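Side-chain contacts in haloacid dehalogenase-like hydrolase (Salmonella enterica subsp. enterica serovar Typhi, PDB 4EZE), which probably catalyses the magnesium-dependent hydrolysis of O-phosphoserine to serine and phosphate, the last step of serine biosynthesis: residues I266-G271 with E307-L312; L180-L185 with I285-K290; M277-G282 with E295-Q300; T186-I191 with F196-I201. All blocks are in the same frame, centred on the assembly; numbering follows the deposited sequence.

Contact 1 of 4, residues I266-G271 with E307-L312; sequences IACGDG and ELLLFL. With NA (sodium ion), chain D.
The flat group met across this contact is the peptide carbonyl of Leu312, approached by the tip of Ile266: CD1 of Ile266 lies 4.2 Å from O of Leu312. The same methyl carbon is 4.7 Å from CB of Leu312, which marks a loose approach with no hydrogen bond in it. The second flat group, the carboxylate of Asp270, faces the sodium ion with one oxygen, since OD1 of Asp270 is 2.4 Å from the metal, whereas OD2 of the same residue stays 3.6 Å away. The ring of Phe311 turns to Tyr27 and Tyr69, meeting the latter edge-to-face.

Apolar contact between side chains is made by the sulfur of Cys268 and one branch of Leu309, with SG of Cys268 4.2 Å from CD2 of Leu309. Both side chains leave their backbones anti to the carbonyl carbon (chi1 -53° for Cys268, -64° for Leu309), and the sulfur points roughly at the CD2 methyl, which it meets from the flank. Strand 265-269 belongs to the parallel sheet of the HAD fold and ends in the motif IV loop that carries Asp270; Asp114 and Asp116 complete the protein's share of the sodium site, where the magnesium cofactor would probably bind. Ile266 and Cys268 project from one face of this strand, and Ala267 from the other. Across from them, residues 307-312 make tight turns, with N of Leu312 2.9 Å from O of Leu309. Ile285 on the adjacent strand touches Ile266, Leu309 and Leu312.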
loop_
_atom_site.group_PDB
_atom_site.type_symbol
_atom_site.label_atom_id
_atom_site.label_comp_id
_atom_site.label_asym_id
_atom_site.label_seq_id
_atom_site.Cartn_x
_atom_site.Cartn_y
_atom_site.Cartn_z
ATOM N N ILE A 266 -8.708 1.944 -5.483
ATOM C CA ILE A 266 -7.892 1.175 -4.548
ATOM C C ILE A 266 -6.600 1.975 -4.207
ATOM O O ILE A 266 -5.897 2.452 -5.109
ATOM C CB ILE A 266 -7.527 -0.174 -5.171
ATOM C CG1 ILE A 266 -8.774 -1.027 -5.415
ATOM C CG2 ILE A 266 -6.514 -0.920 -4.325
ATOM C CD1 ILE A 266 -8.505 -2.139 -6.406
ATOM N N ALA A 267 -6.307 2.128 -2.913
ATOM C CA ALA A 267 -5.077 2.768 -2.412
ATOM C C ALA A 267 -4.391 1.836 -1.416
ATOM O O ALA A 267 -5.065 1.183 -0.626
ATOM C CB ALA A 267 -5.402 4.083 -1.732
ATOM N N CYS A 268 -3.064 1.770 -1.461
ATOM C CA CYS A 268 -2.281 0.867 -0.597
ATOM C C CYS A 268 -1.231 1.685 0.146
ATOM O O CYS A 268 -0.595 2.547 -0.444
ATOM C CB CYS A 268 -1.502 -0.137 -1.440
ATOM S SG CYS A 268 -2.472 -1.081 -2.629
ATOM N N GLY A 269 -1.025 1.410 1.428
ATOM C CA GLY A 269 -0.033 2.152 2.209
ATOM C C GLY A 269 0.293 1.405 3.486
ATOM O O GLY A 269 -0.404 0.456 3.849
ATOM N N ASP A 270 1.347 1.844 4.164
ATOM C CA ASP A 270 1.811 1.222 5.389
ATOM C C ASP A 270 1.744 2.151 6.620
ATOM O O ASP A 270 1.683 1.661 7.756
ATOM C CB ASP A 270 3.275 0.860 5.237
ATOM C CG ASP A 270 4.148 2.095 5.150
ATOM O OD1 ASP A 270 3.986 2.861 4.172
ATOM O OD2 ASP A 270 4.960 2.315 6.071
ATOM N N GLY A 271 1.785 3.469 6.410
ATOM C CA GLY A 271 2.017 4.437 7.526
ATOM C C GLY A 271 0.894 5.409 7.843
ATOM O O GLY A 271 -0.017 5.622 7.031
ATOM N N GLU A 307 0.871 -9.772 -5.090
ATOM C CA GLU A 307 0.134 -10.661 -5.996
ATOM C C GLU A 307 -1.306 -10.748 -5.499
ATOM O O GLU A 307 -2.241 -10.840 -6.306
ATOM C CB GLU A 307 0.789 -12.038 -6.121
ATOM C CG GLU A 307 0.684 -12.920 -4.872
ATOM C CD GLU A 307 1.714 -12.561 -3.817
ATOM O OE1 GLU A 307 2.411 -11.542 -4.024
ATOM O OE2 GLU A 307 1.837 -13.300 -2.795
ATOM N N LEU A 308 -1.490 -10.669 -4.176
ATOM C CA LEU A 308 -2.832 -10.804 -3.565
ATOM C C LEU A 308 -3.849 -9.732 -3.984
ATOM O O LEU A 308 -5.042 -9.929 -3.819
ATOM C CB LEU A 308 -2.766 -10.851 -2.030
ATOM C CG LEU A 308 -2.008 -11.952 -1.276
ATOM C CD1 LEU A 308 -2.506 -12.036 0.158
ATOM C CD2 LEU A 308 -2.171 -13.305 -1.941
ATOM N N LEU A 309 -3.406 -8.596 -4.521
ATOM C CA LEU A 309 -4.387 -7.630 -5.027
ATOM C C LEU A 309 -5.311 -8.275 -6.080
ATOM O O LEU A 309 -6.411 -7.791 -6.364
ATOM C CB LEU A 309 -3.701 -6.413 -5.622
ATOM C CG LEU A 309 -2.893 -5.553 -4.660
ATOM C CD1 LEU A 309 -2.211 -4.473 -5.466
ATOM C CD2 LEU A 309 -3.823 -4.915 -3.654
ATOM N N LEU A 310 -4.887 -9.378 -6.673
ATOM C CA LEU A 310 -5.819 -10.062 -7.568
ATOM C C LEU A 310 -7.222 -10.192 -6.972
ATOM O O LEU A 310 -8.215 -9.934 -7.660
ATOM C CB LEU A 310 -5.309 -11.447 -7.932
ATOM C CG LEU A 310 -6.114 -12.015 -9.105
ATOM C CD1 LEU A 310 -5.827 -11.191 -10.341
ATOM C CD2 LEU A 310 -5.762 -13.464 -9.336
ATOM N N PHE A 311 -7.305 -10.610 -5.705
ATOM C CA PHE A 311 -8.612 -10.874 -5.065
ATOM C C PHE A 311 -9.528 -9.672 -4.989
ATOM O O PHE A 311 -10.712 -9.793 -4.706
ATOM C CB PHE A 311 -8.436 -11.525 -3.690
ATOM C CG PHE A 311 -7.793 -12.862 -3.780
ATOM C CD1 PHE A 311 -6.419 -12.990 -3.604
ATOM C CD2 PHE A 311 -8.538 -13.975 -4.156
ATOM C CE1 PHE A 311 -5.798 -14.218 -3.735
ATOM C CE2 PHE A 311 -7.929 -15.216 -4.286
ATOM C CZ PHE A 311 -6.559 -15.342 -4.078
ATOM N N LEU A 312 -8.984 -8.500 -5.248
ATOM C CA LEU A 312 -9.794 -7.329 -5.136
ATOM C C LEU A 312 -10.103 -6.749 -6.518
ATOM O O LEU A 312 -10.748 -5.718 -6.613
ATOM C CB LEU A 312 -9.088 -6.280 -4.283
ATOM C CG LEU A 312 -8.626 -6.709 -2.889
ATOM C CD1 LEU A 312 -7.619 -5.685 -2.405
ATOM C CD2 LEU A 312 -9.753 -6.815 -1.894
HETATM NA NA NA D . 5.128 4.792 3.465
HETATM O O HOH W 1 4.349 5.948 5.059
HETATM O O HOH W 2 6.937 5.110 5.194
#

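Contact 2 of 4, residues L180-L185 with I285-K290; sequences LSPGLL and IAWKAK
Trp287 reaches across to Ser181 and Pro182 from the end of strand 283-287, in the parallel sheet of the HAD fold; the residues it meets lie just ahead of helix 184-193. Its CB starts the side chain toward the other segment, and CG stands opposite the backbone N (chi1 162°), which extends the indole away from its own strand. Along the ring, NE1 of Trp287 comes to 4.1 Å from OG of Ser181. That separation is too long for a hydrogen bond, and the hydroxyl is instead bonded to the backbone O of Thr118. Further out, CZ2 of Trp287 lies 4.0 Å from CB of Ser181. At the far end, CH2 of Trp287 is 4.2 Å from O of Pro182 and 4.3 Å from CG of the same proline.

Two neighbours bear on the indole itself. CG of Lys288 sits over the centre of one face, 4.0 Å above the ring plane, and the ring of Phe306 stacks with it as well. Because Phe306 also touches Ser181 and bonds to the backbone of Pro182, it bears on both sides of this contact. Ser181 opens a type II turn that closes at Leu184, with Gly183 as the N-cap of the helix. The extended chain of Lys288 ends with NZ of Lys288 4.4 Å from CG of Pro182.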
loop_
_atom_site.group_PDB
_atom_site.type_symbol
_atom_site.label_atom_id
_atom_site.label_comp_id
_atom_site.label_asym_id
_atom_site.label_seq_id
_atom_site.Cartn_x
_atom_site.Cartn_y
_atom_site.Cartn_z
ATOM N N LEU A 180 11.798 -3.145 -5.371
ATOM C CA LEU A 180 10.369 -3.350 -5.531
ATOM C C LEU A 180 9.864 -4.267 -4.435
ATOM O O LEU A 180 10.528 -5.256 -4.121
ATOM C CB LEU A 180 10.136 -4.051 -6.848
ATOM C CG LEU A 180 8.799 -3.635 -7.401
ATOM C CD1 LEU A 180 8.692 -2.168 -7.067
ATOM C CD2 LEU A 180 8.721 -3.863 -8.898
ATOM N N SER A 181 8.711 -3.943 -3.849
ATOM C CA SER A 181 8.077 -4.824 -2.863
ATOM C C SER A 181 7.562 -6.029 -3.618
ATOM O O SER A 181 7.119 -5.892 -4.762
ATOM C CB SER A 181 6.905 -4.139 -2.157
ATOM O OG SER A 181 7.352 -3.287 -1.111
ATOM N N PRO A 182 7.620 -7.208 -2.980
ATOM C CA PRO A 182 7.253 -8.499 -3.563
ATOM C C PRO A 182 5.855 -8.523 -4.195
ATOM O O PRO A 182 4.900 -8.024 -3.603
ATOM C CB PRO A 182 7.306 -9.477 -2.368
ATOM C CG PRO A 182 7.571 -8.654 -1.137
ATOM C CD PRO A 182 8.088 -7.320 -1.576
ATOM N N GLY A 183 5.764 -9.086 -5.399
ATOM C CA GLY A 183 4.481 -9.404 -6.036
ATOM C C GLY A 183 4.048 -8.361 -7.061
ATOM O O GLY A 183 3.085 -8.568 -7.823
ATOM N N LEU A 184 4.747 -7.231 -7.069
ATOM C CA LEU A 184 4.360 -6.100 -7.922
ATOM C C LEU A 184 4.689 -6.377 -9.386
ATOM O O LEU A 184 3.905 -6.036 -10.271
ATOM C CB LEU A 184 5.002 -4.806 -7.424
ATOM C CG LEU A 184 4.313 -4.291 -6.159
ATOM C CD1 LEU A 184 5.159 -3.267 -5.409
ATOM C CD2 LEU A 184 2.987 -3.670 -6.540
ATOM N N LEU A 185 5.819 -7.036 -9.639
ATOM C CA LEU A 185 6.150 -7.423 -11.006
ATOM C C LEU A 185 5.060 -8.323 -11.516
ATOM O O LEU A 185 4.533 -8.124 -12.599
ATOM C CB LEU A 185 7.491 -8.153 -11.095
ATOM C CG LEU A 185 8.723 -7.314 -10.769
ATOM C CD1 LEU A 185 9.951 -8.213 -10.784
ATOM C CD2 LEU A 185 8.886 -6.124 -11.714
ATOM N N ILE A 285 -6.006 -0.535 1.502
ATOM C CA ILE A 285 -5.257 -1.731 1.836
ATOM C C ILE A 285 -4.052 -1.361 2.670
ATOM O O ILE A 285 -3.257 -0.556 2.225
ATOM C CB ILE A 285 -4.761 -2.453 0.582
ATOM C CG1 ILE A 285 -5.959 -2.945 -0.242
ATOM C CG2 ILE A 285 -3.876 -3.628 0.978
ATOM C CD1 ILE A 285 -5.594 -3.323 -1.653
ATOM N N ALA A 286 -3.912 -1.974 3.836
ATOM C CA ALA A 286 -2.771 -1.728 4.682
ATOM C C ALA A 286 -1.734 -2.786 4.391
ATOM O O ALA A 286 -1.966 -3.960 4.558
ATOM C CB ALA A 286 -3.175 -1.769 6.134
ATOM N N TRP A 287 -0.577 -2.346 3.942
ATOM C CA TRP A 287 0.473 -3.261 3.569
ATOM C C TRP A 287 1.507 -3.373 4.670
ATOM O O TRP A 287 2.243 -2.447 4.917
ATOM C CB TRP A 287 1.118 -2.761 2.283
ATOM C CG TRP A 287 2.436 -3.329 2.011
ATOM C CD1 TRP A 287 3.619 -2.787 2.323
ATOM C CD2 TRP A 287 2.715 -4.561 1.364
ATOM N NE1 TRP A 287 4.630 -3.593 1.923
ATOM C CE2 TRP A 287 4.100 -4.697 1.325
ATOM C CE3 TRP A 287 1.926 -5.562 0.817
ATOM C CZ2 TRP A 287 4.718 -5.793 0.766
ATOM C CZ3 TRP A 287 2.535 -6.641 0.264
ATOM C CH2 TRP A 287 3.919 -6.754 0.240
ATOM N N LYS A 288 1.505 -4.496 5.374
ATOM C CA LYS A 288 2.517 -4.780 6.371
ATOM C C LYS A 288 2.641 -3.539 7.225
ATOM O O LYS A 288 3.719 -3.074 7.520
ATOM C CB LYS A 288 3.816 -5.204 5.709
ATOM C CG LYS A 288 3.640 -6.492 4.935
ATOM C CD LYS A 288 4.925 -7.046 4.374
ATOM C CE LYS A 288 4.667 -8.375 3.692
ATOM N NZ LYS A 288 5.830 -8.851 2.906
ATOM N N ALA A 289 1.488 -3.001 7.580
ATOM C CA ALA A 289 1.343 -1.679 8.150
ATOM C C ALA A 289 1.654 -1.446 9.615
ATOM O O ALA A 289 1.675 -2.363 10.414
ATOM C CB ALA A 289 -0.041 -1.153 7.829
ATOM N N LYS A 290 1.894 -0.181 9.941
ATOM C CA LYS A 290 1.958 0.258 11.336
ATOM C C LYS A 290 0.689 -0.098 12.100
ATOM O O LYS A 290 -0.414 -0.073 11.540
ATOM C CB LYS A 290 2.172 1.765 11.414
ATOM C CG LYS A 290 3.442 2.240 10.727
ATOM C CD LYS A 290 4.659 1.553 11.323
ATOM C CE LYS A 290 5.907 2.380 11.075
ATOM N NZ LYS A 290 5.894 2.943 9.694
#

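Contact 3 of 4, residues M277-G282 with E295-Q300; sequences MLEHAG and EKIHHQ
Leu278 and Ile297 meet with their side chains nearly perpendicular. The end of the isoleucine comes in at the base of the leucine, with CD1 of Ile297 3.8 Å from CB of Leu278, while CD1 of Leu278 lies 4.1 Å from CG1 of Ile297. Ile297 holds CG1 anti to its carbonyl carbon (chi1 -49°), which sends that branch toward the helix, and its CD1 ends against Leu278 and the next residue, CD1 of Ile297 standing 3.9 Å from CG of Glu279, where the two side chains cross at a slant.

Glu279 and Lys296 are likewise inclined to each other. The extended glutamate lays its carboxylate beside the aliphatic part of the lysine, OE1 of Glu279 being 3.3 Å from CD of Lys296. A bend at the last lysine torsion (chi4 63°) accompanies a 5.2 Å separation between NZ of Lys296 and OE1 of Glu279.

These residues join helix 275-280, which links strands 265-269 and 283-287, to the last turn of helix 291-296 and the run into strand 299-301. Strand 283-287, helix 291-296 and strand 299-301 form a beta-alpha-beta crossover at the edge of the parallel HAD sheet. Within that run the amide of Gln300 fastens the backbone: its NE2 donates to O of Ile297 at 3.1 Å, with an N-H...O angle of 163°. A water lies 2.8 Å from NE2 of His299 and is weakly bonded to O of Gly282.

The contact is therefore apolar where Leu278 and Ile297 are buried; on its solvent-exposed side, the opposite charges of Glu279 and Lys296 may attract through space without forming a salt bridge.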
loop_
_atom_site.group_PDB
_atom_site.type_symbol
_atom_site.label_atom_id
_atom_site.label_comp_id
_atom_site.label_asym_id
_atom_site.label_seq_id
_atom_site.Cartn_x
_atom_site.Cartn_y
_atom_site.Cartn_z
ATOM N N MET A 277 -5.741 9.067 2.889
ATOM C CA MET A 277 -5.811 8.474 1.565
ATOM C C MET A 277 -6.419 7.070 1.562
ATOM O O MET A 277 -7.201 6.731 0.680
ATOM C CB MET A 277 -4.420 8.442 0.943
ATOM C CG MET A 277 -4.377 7.885 -0.453
ATOM S SD MET A 277 -2.743 8.054 -1.192
ATOM C CE MET A 277 -1.896 6.653 -0.458
ATOM N N LEU A 278 -6.066 6.237 2.525
ATOM C CA LEU A 278 -6.626 4.881 2.535
ATOM C C LEU A 278 -8.082 4.868 2.999
ATOM O O LEU A 278 -8.889 4.029 2.558
ATOM C CB LEU A 278 -5.814 3.950 3.435
ATOM C CG LEU A 278 -4.327 3.770 3.174
ATOM C CD1 LEU A 278 -3.778 2.864 4.256
ATOM C CD2 LEU A 278 -4.094 3.139 1.819
ATOM N N GLU A 279 -8.413 5.773 3.912
ATOM C CA GLU A 279 -9.781 5.834 4.411
ATOM C C GLU A 279 -10.694 6.372 3.335
ATOM O O GLU A 279 -11.845 5.957 3.227
ATOM C CB GLU A 279 -9.880 6.677 5.668
ATOM C CG GLU A 279 -9.475 5.907 6.917
ATOM C CD GLU A 279 -9.305 6.811 8.125
ATOM O OE1 GLU A 279 -9.715 6.400 9.230
ATOM O OE2 GLU A 279 -8.762 7.929 7.977
ATOM N N HIS A 280 -10.168 7.262 2.510
ATOM C CA HIS A 280 -10.953 7.780 1.402
ATOM C C HIS A 280 -11.179 6.738 0.296
ATOM O O HIS A 280 -12.270 6.623 -0.231
ATOM C CB HIS A 280 -10.311 9.027 0.813
ATOM C CG HIS A 280 -10.919 9.444 -0.487
ATOM N ND1 HIS A 280 -12.065 10.206 -0.558
ATOM C CD2 HIS A 280 -10.559 9.182 -1.766
ATOM C CE1 HIS A 280 -12.373 10.409 -1.826
ATOM N NE2 HIS A 280 -11.472 9.804 -2.580
ATOM N N ALA A 281 -10.155 5.983 -0.067
ATOM C CA ALA A 281 -10.322 4.984 -1.124
ATOM C C ALA A 281 -11.513 4.072 -0.854
ATOM O O ALA A 281 -11.856 3.809 0.308
ATOM C CB ALA A 281 -9.062 4.148 -1.269
ATOM N N GLY A 282 -12.121 3.559 -1.923
ATOM C CA GLY A 282 -13.241 2.619 -1.773
ATOM C C GLY A 282 -12.710 1.367 -1.098
ATOM O O GLY A 282 -13.320 0.820 -0.192
ATOM N N GLU A 295 -5.289 -0.954 12.558
ATOM C CA GLU A 295 -6.503 -0.868 13.363
ATOM C C GLU A 295 -7.644 -0.134 12.693
ATOM O O GLU A 295 -8.808 -0.448 12.934
ATOM C CB GLU A 295 -6.228 -0.259 14.734
ATOM C CG GLU A 295 -5.545 -1.217 15.694
ATOM C CD GLU A 295 -5.641 -0.748 17.132
ATOM O OE1 GLU A 295 -6.710 -0.218 17.506
ATOM O OE2 GLU A 295 -4.654 -0.910 17.882
ATOM N N LYS A 296 -7.346 0.847 11.854
ATOM C CA LYS A 296 -8.434 1.485 11.118
ATOM C C LYS A 296 -8.715 0.818 9.775
ATOM O O LYS A 296 -9.840 0.877 9.284
ATOM C CB LYS A 296 -8.174 2.980 10.934
ATOM C CG LYS A 296 -8.150 3.753 12.240
ATOM C CD LYS A 296 -8.545 5.206 12.035
ATOM C CE LYS A 296 -8.202 6.044 13.256
ATOM N NZ LYS A 296 -6.730 6.077 13.498
ATOM N N ILE A 297 -7.711 0.177 9.176
ATOM C CA ILE A 297 -7.899 -0.373 7.829
ATOM C C ILE A 297 -7.949 -1.886 7.809
ATOM O O ILE A 297 -6.987 -2.553 8.174
ATOM C CB ILE A 297 -6.824 0.106 6.847
ATOM C CG1 ILE A 297 -6.675 1.634 6.933
ATOM C CG2 ILE A 297 -7.164 -0.390 5.449
ATOM C CD1 ILE A 297 -7.807 2.435 6.305
ATOM N N HIS A 298 -9.069 -2.410 7.324
ATOM C CA HIS A 298 -9.442 -3.803 7.507
ATOM C C HIS A 298 -9.118 -4.732 6.345
ATOM O O HIS A 298 -9.141 -5.965 6.495
ATOM C CB HIS A 298 -10.923 -3.864 7.867
ATOM C CG HIS A 298 -11.244 -3.145 9.135
ATOM N ND1 HIS A 298 -12.505 -3.131 9.690
ATOM C CD2 HIS A 298 -10.453 -2.437 9.976
ATOM C CE1 HIS A 298 -12.482 -2.424 10.806
ATOM N NE2 HIS A 298 -11.250 -1.991 11.001
ATOM N N HIS A 299 -8.798 -4.151 5.195
ATOM C CA HIS A 299 -8.147 -4.933 4.132
ATOM C C HIS A 299 -6.639 -4.869 4.392
ATOM O O HIS A 299 -6.084 -3.781 4.519
ATOM C CB HIS A 299 -8.436 -4.322 2.769
ATOM C CG HIS A 299 -9.860 -4.457 2.325
ATOM N ND1 HIS A 299 -10.505 -5.676 2.257
ATOM C CD2 HIS A 299 -10.741 -3.538 1.856
ATOM C CE1 HIS A 299 -11.728 -5.500 1.784
ATOM N NE2 HIS A 299 -11.901 -4.212 1.537
ATOM N N GLN A 300 -5.973 -6.018 4.474
ATOM C CA GLN A 300 -4.552 -6.016 4.800
ATOM C C GLN A 300 -3.801 -7.099 4.074
ATOM O O GLN A 300 -4.317 -8.205 3.817
ATOM C CB GLN A 300 -4.329 -6.229 6.311
ATOM C CG GLN A 300 -5.043 -5.236 7.234
ATOM C CD GLN A 300 -4.928 -5.634 8.699
ATOM O OE1 GLN A 300 -4.213 -6.578 9.032
ATOM N NE2 GLN A 300 -5.654 -4.931 9.580
HETATM O O HOH W 3 -13.530 -2.551 -0.086
#

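Contact 4 of 4, residues T186-I191 with F196-I201; sequences TILPVI and FKTAII
Ile191 and Phe196 are joined by one backbone hydrogen bond: N of Phe196 donates to O of Ile191 over 3.1 Å, with an N-H...O angle of 159°. The donor is tilted 24° from the carbonyl plane. The same oxygen lies at the edge of the phenyl ring, where CD1 of Phe196 is 4.0 Å away.

Apolar contacts gather on one branch of Ile191. Its CG2 is 3.5 Å from CB of Phe196, the two side chains crossing at about a right angle, and 3.9 Å from CG2 of Thr198. The segments belong to helix 184-193 and strand 197-202, consecutive elements of the alpha/beta HAD core joined by a short turn, so the bond ties the last turn of the helix to the residue that leads into the strand. Leu188, a turn earlier, adds a looser methyl contact from its CD2 to CG2 of Thr198 at 4.3 Å.

Polar groups of Thr198 are kept apart from this apolar patch. With OG1 between the backbone N and the carbonyl carbon (chi1 60°), the methyl is the branch turned to the helix; N of Thr198 bonds to Asp219. Ile111 on the central strand 110-113 touches both Ile191 and Phe196.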
loop_
_atom_site.group_PDB
_atom_site.type_symbol
_atom_site.label_atom_id
_atom_site.label_comp_id
_atom_site.label_asym_id
_atom_site.label_seq_id
_atom_site.Cartn_x
_atom_site.Cartn_y
_atom_site.Cartn_z
ATOM N N THR A 186 4.686 -9.315 -10.723
ATOM C CA THR A 186 3.592 -10.173 -11.170
ATOM C C THR A 186 2.274 -9.409 -11.346
ATOM O O THR A 186 1.579 -9.595 -12.340
ATOM C CB THR A 186 3.328 -11.345 -10.214
ATOM O OG1 THR A 186 4.472 -12.198 -10.182
ATOM C CG2 THR A 186 2.087 -12.137 -10.703
ATOM N N ILE A 187 1.922 -8.546 -10.398
ATOM C CA ILE A 187 0.539 -8.047 -10.387
ATOM C C ILE A 187 0.302 -6.812 -11.270
ATOM O O ILE A 187 -0.820 -6.567 -11.731
ATOM C CB ILE A 187 -0.003 -7.829 -8.938
ATOM C CG1 ILE A 187 -1.526 -7.922 -8.941
ATOM C CG2 ILE A 187 0.480 -6.499 -8.366
ATOM C CD1 ILE A 187 -2.031 -9.276 -9.426
ATOM N N LEU A 188 1.358 -6.046 -11.525
ATOM C CA LEU A 188 1.241 -4.777 -12.257
ATOM C C LEU A 188 0.662 -4.876 -13.682
ATOM O O LEU A 188 -0.129 -4.040 -14.108
ATOM C CB LEU A 188 2.610 -4.095 -12.335
ATOM C CG LEU A 188 3.001 -3.406 -11.051
ATOM C CD1 LEU A 188 4.422 -2.892 -11.209
ATOM C CD2 LEU A 188 1.985 -2.299 -10.764
ATOM N N PRO A 189 1.110 -5.869 -14.435
ATOM C CA PRO A 189 0.626 -6.143 -15.789
ATOM C C PRO A 189 -0.834 -6.573 -15.743
ATOM O O PRO A 189 -1.603 -6.312 -16.665
ATOM C CB PRO A 189 1.505 -7.320 -16.254
ATOM C CG PRO A 189 2.673 -7.368 -15.309
ATOM C CD PRO A 189 2.236 -6.733 -14.024
ATOM N N VAL A 190 -1.217 -7.228 -14.662
ATOM C CA VAL A 190 -2.590 -7.676 -14.495
ATOM C C VAL A 190 -3.508 -6.496 -14.174
ATOM O O VAL A 190 -4.647 -6.418 -14.651
ATOM C CB VAL A 190 -2.634 -8.709 -13.372
ATOM C CG1 VAL A 190 -4.058 -9.179 -13.131
ATOM C CG2 VAL A 190 -1.676 -9.848 -13.721
ATOM N N ILE A 191 -3.005 -5.574 -13.362
ATOM C CA ILE A 191 -3.755 -4.364 -13.016
ATOM C C ILE A 191 -4.122 -3.628 -14.297
ATOM O O ILE A 191 -5.257 -3.162 -14.481
ATOM C CB ILE A 191 -2.881 -3.436 -12.164
ATOM C CG1 ILE A 191 -2.269 -4.220 -11.000
ATOM C CG2 ILE A 191 -3.656 -2.203 -11.697
ATOM C CD1 ILE A 191 -2.674 -3.721 -9.638
ATOM N N PHE A 196 -7.251 -0.827 -14.968
ATOM C CA PHE A 196 -7.003 0.134 -13.898
ATOM C C PHE A 196 -5.859 1.034 -14.291
ATOM O O PHE A 196 -4.940 0.607 -14.972
ATOM C CB PHE A 196 -6.610 -0.567 -12.596
ATOM C CG PHE A 196 -7.776 -1.089 -11.814
ATOM C CD1 PHE A 196 -8.301 -2.348 -12.085
ATOM C CD2 PHE A 196 -8.315 -0.349 -10.782
ATOM C CE1 PHE A 196 -9.363 -2.860 -11.350
ATOM C CE2 PHE A 196 -9.390 -0.845 -10.051
ATOM C CZ PHE A 196 -9.912 -2.096 -10.330
ATOM N N LYS A 197 -5.900 2.275 -13.821
ATOM C CA LYS A 197 -4.719 3.126 -13.844
ATOM C C LYS A 197 -3.908 2.964 -12.551
ATOM O O LYS A 197 -4.485 2.837 -11.462
ATOM C CB LYS A 197 -5.143 4.583 -14.011
ATOM C CG LYS A 197 -5.955 4.854 -15.279
ATOM C CD LYS A 197 -5.214 4.399 -16.531
ATOM C CE LYS A 197 -5.834 4.995 -17.785
ATOM N NZ LYS A 197 -5.857 6.484 -17.666
ATOM N N THR A 198 -2.579 2.981 -12.671
ATOM C CA THR A 198 -1.681 2.938 -11.514
ATOM C C THR A 198 -1.120 4.317 -11.178
ATOM O O THR A 198 -0.811 5.106 -12.064
ATOM C CB THR A 198 -0.477 2.024 -11.770
ATOM O OG1 THR A 198 0.257 2.521 -12.893
ATOM C CG2 THR A 198 -0.916 0.604 -12.053
ATOM N N ALA A 199 -0.966 4.589 -9.888
ATOM C CA ALA A 199 -0.390 5.835 -9.415
ATOM C C ALA A 199 0.538 5.580 -8.225
ATOM O O ALA A 199 0.285 4.692 -7.410
ATOM C CB ALA A 199 -1.495 6.793 -8.998
ATOM N N ILE A 200 1.617 6.351 -8.143
ATOM C CA ILE A 200 2.310 6.526 -6.884
ATOM C C ILE A 200 1.920 7.864 -6.306
ATOM O O ILE A 200 1.953 8.872 -7.007
ATOM C CB ILE A 200 3.836 6.462 -7.038
ATOM C CG1 ILE A 200 4.250 5.004 -7.180
ATOM C CG2 ILE A 200 4.530 7.071 -5.823
ATOM C CD1 ILE A 200 5.736 4.826 -7.103
ATOM N N ILE A 201 1.537 7.869 -5.029
ATOM C CA ILE A 201 1.261 9.115 -4.317
ATOM C C ILE A 201 1.992 9.065 -2.988
ATOM O O ILE A 201 1.734 8.171 -2.182
ATOM C CB ILE A 201 -0.243 9.321 -4.079
ATOM C CG1 ILE A 201 -1.002 9.301 -5.414
ATOM C CG2 ILE A 201 -0.474 10.653 -3.390
ATOM C CD1 ILE A 201 -2.510 9.524 -5.276
#

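Overall arrangement
All four contacts reach the same six-stranded parallel sheet. Contacts 1 and 4 are buried, and contacts 2 and 3 reach the surface through Pro182 and Lys288, and through Glu279 and Lys296. Contacts 1 and 2 lie on neighbouring strands, about 7 Å apart between centres, with a probable backbone hydrogen bond between N of Trp287 and O of Gly269. Contact 3 extends the series to the edge strand 299-301, whereas contact 4 sits about 18 Å from it, centre to centre, toward the other edge. Contacts 2 and 4 share helix 184-193. Contact 4 alone has a direct hydrogen bond between its segments; contact 1 holds a metal ligand, contact 2 centres on an aromatic ring with one lysine at its margin, and contact 3 sets an acid near a lysine.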